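Local coordinates for ofchtiv-allosamidin (Ostrinia furnacalis, PDB 6JMB), which probably hydrolyses chitin, as a group IV insect chitinase of glycosyl hydrolase family 18, and is held here in complex with the inhibitor allosamidin, at residues 23-28 and 67-72; 36-41 and 54-59. One frame throughout, in Å; residues are numbered along the deposited sequence.

Overall arrangement
The centres of the two contacts lie about 19 and 17 Å from the chain's centre, on the same side, and about 13 Å from each other. Both are buried, though in interaction 1 Leu69 is partly exposed, while every touching residue of interaction 2 is buried. Interaction 1 joins two connecting segments, one leading to strand 35-43 and the other to strand 77-83, and is purely apolar. Interaction 2 ties strand 35-43 to helix 54-59 through a hydroxyl, a carboxylate and a water, and its strand reaches the allosamizoline pocket. Leu36 links the two: its CD1 packs 3.6 Å from Ile28 CG2 and 4.2 Å from Leu69 CD1. In sequence, interaction 2 falls between the halves of interaction 1.

Interaction 1: residues 23-28 and 67-72; sequences FDVDDI and TSLKEK
Leu69 holds CG beside its backbone N and anti to its carbonyl carbon (chi1 -68°), which directs its branched end at Ile28. In Ile28 the CG2 branch lies anti to the backbone N, and CG1 runs on to an extended CD1 (chi2 173°). Both ends of the isoleucine therefore meet one methyl. Leu69 CD1 lies 3.9 Å from Ile28 CG2 and 3.9 Å from Ile28 CD1. It sits between the two branches rather than against one of them, and the two side chains cross at about a right angle. Val25 adds a looser side to this nest, with CG1 4.2 Å from Leu69 CD1. The second leucine methyl, CD2, passes 4.2 Å from Val25 O, so it borders the backbone of the same turn. The contact is van der Waals packing throughout, and Leu69 provides most of its buried surface.

Val25 and Ile28 face the same way because 25-27 is a short 3-10 turn. Ile28 N bonds back to Val25 O at 3.0 Å. Asp27 fastens the start of the turn: its OD2 accepts from Asp24 N at 2.9 Å with its anti lone pair, in a nearly straight bond. Asp27 CB also covers one face of the Phe23 ring.

In the TIM barrel of this family, the contact joins the approaches to two parallel strands, 35-43 and 77-83. Val25 and Ile28 also rest on Tyr10 of strand 5-11. Helix 62-67 borders the cluster with Asn62 against Val25 and Phe66 against Ile28, while Leu69 touches Leu76 in the loop before strand 77-83.

Interaction 2: residues 36-41 and 54-59; sequences LVYAFI and PELDVE. With AMI (allosamizoline), chain C.
Tyr38 OH donates a short hydrogen bond, 2.6 Å, to Asp57 OD1 of a buried carboxylate, whose OD2 reaches the same strand through a water. The hydroxyl meets OD1 from the anti side, 28° out of the carboxylate plane. OD1 lies in the plane of the tyrosine ring at its edge, and ring and carboxylate are turned 75° apart. Tyr38 places CG anti to its backbone N (chi1 -168°), which extends the ring from the strand to the helix. The hydroxyl also bonds Asn62 ND2, so two bonds grip it. A phenylalanine in place of Tyr38 would probably leave both Asp57 OD1 and Asn62 ND2 without this partner.

Asp57 OD2 bonds Asp53 N and takes a hydrogen bond from the water at 2.7 Å. The same water donates to Phe40 O at 2.7 Å.

Strand 35-43 is one of the parallel strands of the family 18 TIM barrel, and helix 54-59 packs on its outer side. The peptide bond before Phe40 is cis, and the Phe40 side chain points away from the helix, on the pocket side, while Tyr38 points toward it. The Phe40 ring belongs to the inhibitor pocket: its CE2 comes within 3.6 Å of allosamizoline O3, obliquely. Ala39 CB lies 3.5 Å above the centre of one ring face. Pro54 O accepts from Val58 N, the ordinary helical bond, and from Glu59 N, the wider pi-type one.

Interaction 1: residues 23-28 and 67-72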
loop_
_atom_site.group_PDB
_atom_site.type_symbol
_atom_site.label_atom_id
_atom_site.label_comp_id
_atom_site.label_asym_id
_atom_site.label_seq_id
_atom_site.Cartn_x
_atom_site.Cartn_y
_atom_site.Cartn_z
ATOM N N PHE A 23 2.086 13.249 -12.017
ATOM C CA PHE A 23 0.755 12.983 -11.479
ATOM C C PHE A 23 0.538 13.931 -10.312
ATOM O O PHE A 23 1.187 13.796 -9.270
ATOM C CB PHE A 23 0.615 11.520 -11.046
ATOM C CG PHE A 23 -0.794 11.110 -10.698
ATOM C CD1 PHE A 23 -1.368 11.495 -9.497
ATOM C CD2 PHE A 23 -1.530 10.314 -11.559
ATOM C CE1 PHE A 23 -2.658 11.109 -9.169
ATOM C CE2 PHE A 23 -2.816 9.921 -11.238
ATOM C CZ PHE A 23 -3.380 10.320 -10.041
ATOM N N ASP A 24 -0.364 14.887 -10.499
ATOM C CA ASP A 24 -0.686 15.923 -9.529
ATOM C C ASP A 24 -2.033 15.617 -8.886
ATOM O O ASP A 24 -2.752 14.695 -9.291
ATOM C CB ASP A 24 -0.777 17.289 -10.222
ATOM C CG ASP A 24 0.482 17.660 -10.979
ATOM O OD1 ASP A 24 1.582 17.284 -10.540
ATOM O OD2 ASP A 24 0.364 18.345 -12.019
ATOM N N VAL A 25 -2.395 16.434 -7.893
ATOM C CA VAL A 25 -3.706 16.285 -7.261
ATOM C C VAL A 25 -4.817 16.303 -8.303
ATOM O O VAL A 25 -5.769 15.515 -8.228
ATOM C CB VAL A 25 -3.924 17.350 -6.170
ATOM C CG1 VAL A 25 -5.392 17.375 -5.729
ATOM C CG2 VAL A 25 -3.024 17.076 -4.973
ATOM N N ASP A 26 -4.715 17.185 -9.296
ATOM C CA ASP A 26 -5.805 17.287 -10.259
ATOM C C ASP A 26 -5.836 16.148 -11.273
ATOM O O ASP A 26 -6.711 16.148 -12.147
ATOM C CB ASP A 26 -5.858 18.668 -10.925
ATOM C CG ASP A 26 -4.674 18.947 -11.829
ATOM O OD1 ASP A 26 -3.810 18.068 -12.024
ATOM O OD2 ASP A 26 -4.612 20.079 -12.359
ATOM N N ASP A 27 -4.918 15.189 -11.178
ATOM C CA ASP A 27 -5.006 13.951 -11.941
ATOM C C ASP A 27 -5.853 12.896 -11.248
ATOM O O ASP A 27 -6.176 11.877 -11.864
ATOM C CB ASP A 27 -3.603 13.396 -12.192
ATOM C CG ASP A 27 -2.861 14.172 -13.255
ATOM O OD1 ASP A 27 -3.329 14.174 -14.416
ATOM O OD2 ASP A 27 -1.828 14.792 -12.944
ATOM N N ILE A 28 -6.219 13.118 -9.992
ATOM C CA ILE A 28 -7.017 12.164 -9.232
ATOM C C ILE A 28 -8.467 12.255 -9.678
ATOM O O ILE A 28 -9.027 13.352 -9.793
ATOM C CB ILE A 28 -6.904 12.452 -7.728
ATOM C CG1 ILE A 28 -5.461 12.262 -7.259
ATOM C CG2 ILE A 28 -7.871 11.570 -6.937
ATOM C CD1 ILE A 28 -5.222 12.687 -5.831
ATOM N N THR A 67 -7.544 17.920 -0.152
ATOM C CA THR A 67 -8.807 17.816 0.571
ATOM C C THR A 67 -9.941 18.511 -0.167
ATOM O O THR A 67 -11.104 18.135 0.015
ATOM C CB THR A 67 -8.683 18.319 2.012
ATOM O OG1 THR A 67 -8.334 19.709 2.003
ATOM C CG2 THR A 67 -7.617 17.529 2.765
ATOM N N SER A 68 -9.622 19.474 -1.033
ATOM C CA SER A 68 -10.646 20.135 -1.833
ATOM C C SER A 68 -11.256 19.224 -2.887
ATOM O O SER A 68 -12.232 19.629 -3.531
ATOM C CB SER A 68 -10.085 21.397 -2.484
ATOM O OG SER A 68 -9.852 22.389 -1.497
ATOM N N LEU A 69 -10.715 18.017 -3.088
ATOM C CA LEU A 69 -11.403 17.047 -3.929
ATOM C C LEU A 69 -12.806 16.747 -3.418
ATOM O O LEU A 69 -13.653 16.294 -4.196
ATOM C CB LEU A 69 -10.586 15.758 -4.028
ATOM C CG LEU A 69 -9.260 15.858 -4.788
ATOM C CD1 LEU A 69 -8.390 14.634 -4.509
ATOM C CD2 LEU A 69 -9.499 16.035 -6.288
ATOM N N LYS A 70 -13.074 16.998 -2.132
ATOM C CA LYS A 70 -14.422 16.838 -1.597
ATOM C C LYS A 70 -15.406 17.838 -2.191
ATOM O O LYS A 70 -16.620 17.631 -2.083
ATOM C CB LYS A 70 -14.397 16.942 -0.071
ATOM C CG LYS A 70 -13.698 15.769 0.587
ATOM C CD LYS A 70 -13.736 15.883 2.103
ATOM C CE LYS A 70 -12.714 16.887 2.614
ATOM N NZ LYS A 70 -12.695 16.895 4.102
ATOM N N GLU A 71 -14.916 18.905 -2.825
ATOM C CA GLU A 71 -15.820 19.813 -3.522
ATOM C C GLU A 71 -16.414 19.157 -4.762
ATOM O O GLU A 71 -17.519 19.519 -5.180
ATOM C CB GLU A 71 -15.094 21.105 -3.891
ATOM C CG GLU A 71 -14.887 22.042 -2.713
ATOM C CD GLU A 71 -13.753 23.021 -2.935
ATOM O OE1 GLU A 71 -13.097 23.409 -1.944
ATOM O OE2 GLU A 71 -13.515 23.403 -4.101
ATOM N N LYS A 72 -15.708 18.193 -5.353
ATOM C CA LYS A 72 -16.239 17.457 -6.495
ATOM C C LYS A 72 -17.042 16.236 -6.058
ATOM O O LYS A 72 -18.138 15.993 -6.572
ATOM C CB LYS A 72 -15.107 17.045 -7.441
ATOM C CG LYS A 72 -15.589 16.404 -8.742
ATOM C CD LYS A 72 -16.564 17.306 -9.498
ATOM C CE LYS A 72 -16.981 16.686 -10.830
ATOM N NZ LYS A 72 -17.978 17.523 -11.564
#

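Interaction 2: residues 36-41 and 54-59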
loop_
_atom_site.group_PDB
_atom_site.type_symbol
_atom_site.label_atom_id
_atom_site.label_comp_id
_atom_site.label_asym_id
_atom_site.label_seq_id
_atom_site.Cartn_x
_atom_site.Cartn_y
_atom_site.Cartn_z
ATOM N N LEU A 36 -9.348 8.675 0.166
ATOM C CA LEU A 36 -8.126 9.079 -0.519
ATOM C C LEU A 36 -7.126 9.523 0.535
ATOM O O LEU A 36 -7.472 10.306 1.426
ATOM C CB LEU A 36 -8.407 10.204 -1.527
ATOM C CG LEU A 36 -8.573 9.697 -2.966
ATOM C CD1 LEU A 36 -9.412 10.644 -3.814
ATOM C CD2 LEU A 36 -7.191 9.507 -3.588
ATOM N N VAL A 37 -5.902 9.004 0.459
ATOM C CA VAL A 37 -4.923 9.161 1.532
ATOM C C VAL A 37 -3.684 9.873 0.999
ATOM O O VAL A 37 -3.056 9.409 0.040
ATOM C CB VAL A 37 -4.557 7.812 2.170
ATOM C CG1 VAL A 37 -3.727 8.044 3.414
ATOM C CG2 VAL A 37 -5.820 7.018 2.506
ATOM N N TYR A 38 -3.321 10.987 1.641
ATOM C CA TYR A 38 -2.163 11.796 1.264
ATOM C C TYR A 38 -0.917 11.217 1.929
ATOM O O TYR A 38 -0.766 11.292 3.152
ATOM C CB TYR A 38 -2.402 13.225 1.749
ATOM C CG TYR A 38 -1.451 14.287 1.229
ATOM C CD1 TYR A 38 -0.149 14.417 1.720
ATOM C CD2 TYR A 38 -1.884 15.195 0.279
ATOM C CE1 TYR A 38 0.707 15.406 1.233
ATOM C CE2 TYR A 38 -1.043 16.190 -0.204
ATOM C CZ TYR A 38 0.242 16.289 0.276
ATOM O OH TYR A 38 1.061 17.279 -0.219
ATOM N N ALA A 39 -0.008 10.663 1.136
ATOM C CA ALA A 39 1.229 10.091 1.662
ATOM C C ALA A 39 2.386 11.005 1.280
ATOM O O ALA A 39 2.516 11.360 0.107
ATOM C CB ALA A 39 1.462 8.709 1.046
ATOM N N PHE A 40 3.238 11.395 2.239
ATOM C CA PHE A 40 3.195 11.092 3.672
ATOM C C PHE A 40 3.542 12.363 4.440
ATOM O O PHE A 40 4.282 13.225 3.928
ATOM C CB PHE A 40 4.291 10.089 4.051
ATOM C CG PHE A 40 4.009 8.677 3.644
ATOM C CD1 PHE A 40 3.036 7.947 4.286
ATOM C CD2 PHE A 40 4.757 8.067 2.648
ATOM C CE1 PHE A 40 2.783 6.634 3.925
ATOM C CE2 PHE A 40 4.514 6.753 2.279
ATOM C CZ PHE A 40 3.521 6.037 2.919
ATOM N N ILE A 41 3.058 12.460 5.670
ATOM C CA ILE A 41 3.650 13.334 6.666
ATOM C C ILE A 41 4.546 12.499 7.572
ATOM O O ILE A 41 4.566 11.270 7.505
ATOM C CB ILE A 41 2.593 14.125 7.476
ATOM C CG1 ILE A 41 1.700 13.179 8.286
ATOM C CG2 ILE A 41 1.781 15.031 6.556
ATOM C CD1 ILE A 41 0.798 13.905 9.286
ATOM N N PRO A 54 7.400 20.671 2.786
ATOM C CA PRO A 54 6.573 21.864 3.039
ATOM C C PRO A 54 6.407 22.773 1.833
ATOM O O PRO A 54 5.353 23.405 1.698
ATOM C CB PRO A 54 7.297 22.564 4.200
ATOM C CG PRO A 54 8.694 22.003 4.178
ATOM C CD PRO A 54 8.552 20.586 3.697
ATOM N N GLU A 55 7.402 22.851 0.943
ATOM C CA GLU A 55 7.237 23.677 -0.250
ATOM C C GLU A 55 6.023 23.232 -1.057
ATOM O O GLU A 55 5.228 24.064 -1.506
ATOM C CB GLU A 55 8.509 23.648 -1.098
ATOM C CG GLU A 55 8.424 24.438 -2.414
ATOM C CD GLU A 55 8.263 25.935 -2.215
ATOM O OE1 GLU A 55 8.557 26.438 -1.110
ATOM O OE2 GLU A 55 7.844 26.614 -3.178
ATOM N N LEU A 56 5.851 21.920 -1.225
ATOM C CA LEU A 56 4.684 21.382 -1.917
ATOM C C LEU A 56 3.454 21.396 -1.016
ATOM O O LEU A 56 2.411 21.967 -1.371
ATOM C CB LEU A 56 4.986 19.945 -2.355
ATOM C CG LEU A 56 3.824 19.149 -2.953
ATOM C CD1 LEU A 56 3.384 19.790 -4.266
ATOM C CD2 LEU A 56 4.229 17.692 -3.169
ATOM N N ASP A 57 3.570 20.770 0.162
ATOM C CA ASP A 57 2.409 20.490 1.000
ATOM C C ASP A 57 1.758 21.772 1.493
ATOM O O ASP A 57 0.528 21.858 1.591
ATOM C CB ASP A 57 2.824 19.672 2.236
ATOM C CG ASP A 57 3.608 18.394 1.912
ATOM O OD1 ASP A 57 3.334 17.731 0.888
ATOM O OD2 ASP A 57 4.503 18.040 2.717
ATOM N N VAL A 58 2.575 22.748 1.879
ATOM C CA VAL A 58 2.114 23.952 2.566
ATOM C C VAL A 58 2.176 25.177 1.654
ATOM O O VAL A 58 1.146 25.778 1.342
ATOM C CB VAL A 58 2.888 24.177 3.885
ATOM C CG1 VAL A 58 2.379 25.420 4.599
ATOM C CG2 VAL A 58 2.781 22.944 4.790
ATOM N N GLU A 59 3.376 25.538 1.189
ATOM C CA GLU A 59 3.540 26.772 0.419
ATOM C C GLU A 59 2.752 26.732 -0.889
ATOM O O GLU A 59 2.107 27.719 -1.264
ATOM C CB GLU A 59 5.026 27.026 0.158
ATOM C CG GLU A 59 5.315 28.219 -0.747
ATOM C CD GLU A 59 4.727 29.514 -0.217
ATOM O OE1 GLU A 59 4.711 29.707 1.018
ATOM O OE2 GLU A 59 4.280 30.340 -1.041
HETATM C C1 AMI C . 3.936 0.787 1.176
HETATM C C2 AMI C . 4.455 1.855 2.221
HETATM C C3 AMI C . 5.111 2.855 1.408
HETATM C C4 AMI C . 5.687 2.052 0.171
HETATM C C5 AMI C . 4.534 1.240 -0.184
HETATM C C6 AMI C . 4.894 0.019 -1.108
HETATM C C7 AMI C . 2.244 1.797 2.197
HETATM C C8 AMI C . 0.592 2.984 3.726
HETATM C C9 AMI C . -0.266 1.477 1.839
HETATM N N2 AMI C . 3.389 2.296 2.836
HETATM N N7 AMI C . 0.861 2.089 2.593
HETATM O O3 AMI C . 6.106 3.546 2.162
HETATM O O4 AMI C . 6.018 2.847 -0.960
HETATM O O6 AMI C . 5.917 -0.730 -0.483
HETATM O O7 AMI C . 2.503 0.968 1.146
HETATM O O HOH W 1 4.161 15.895 4.346
#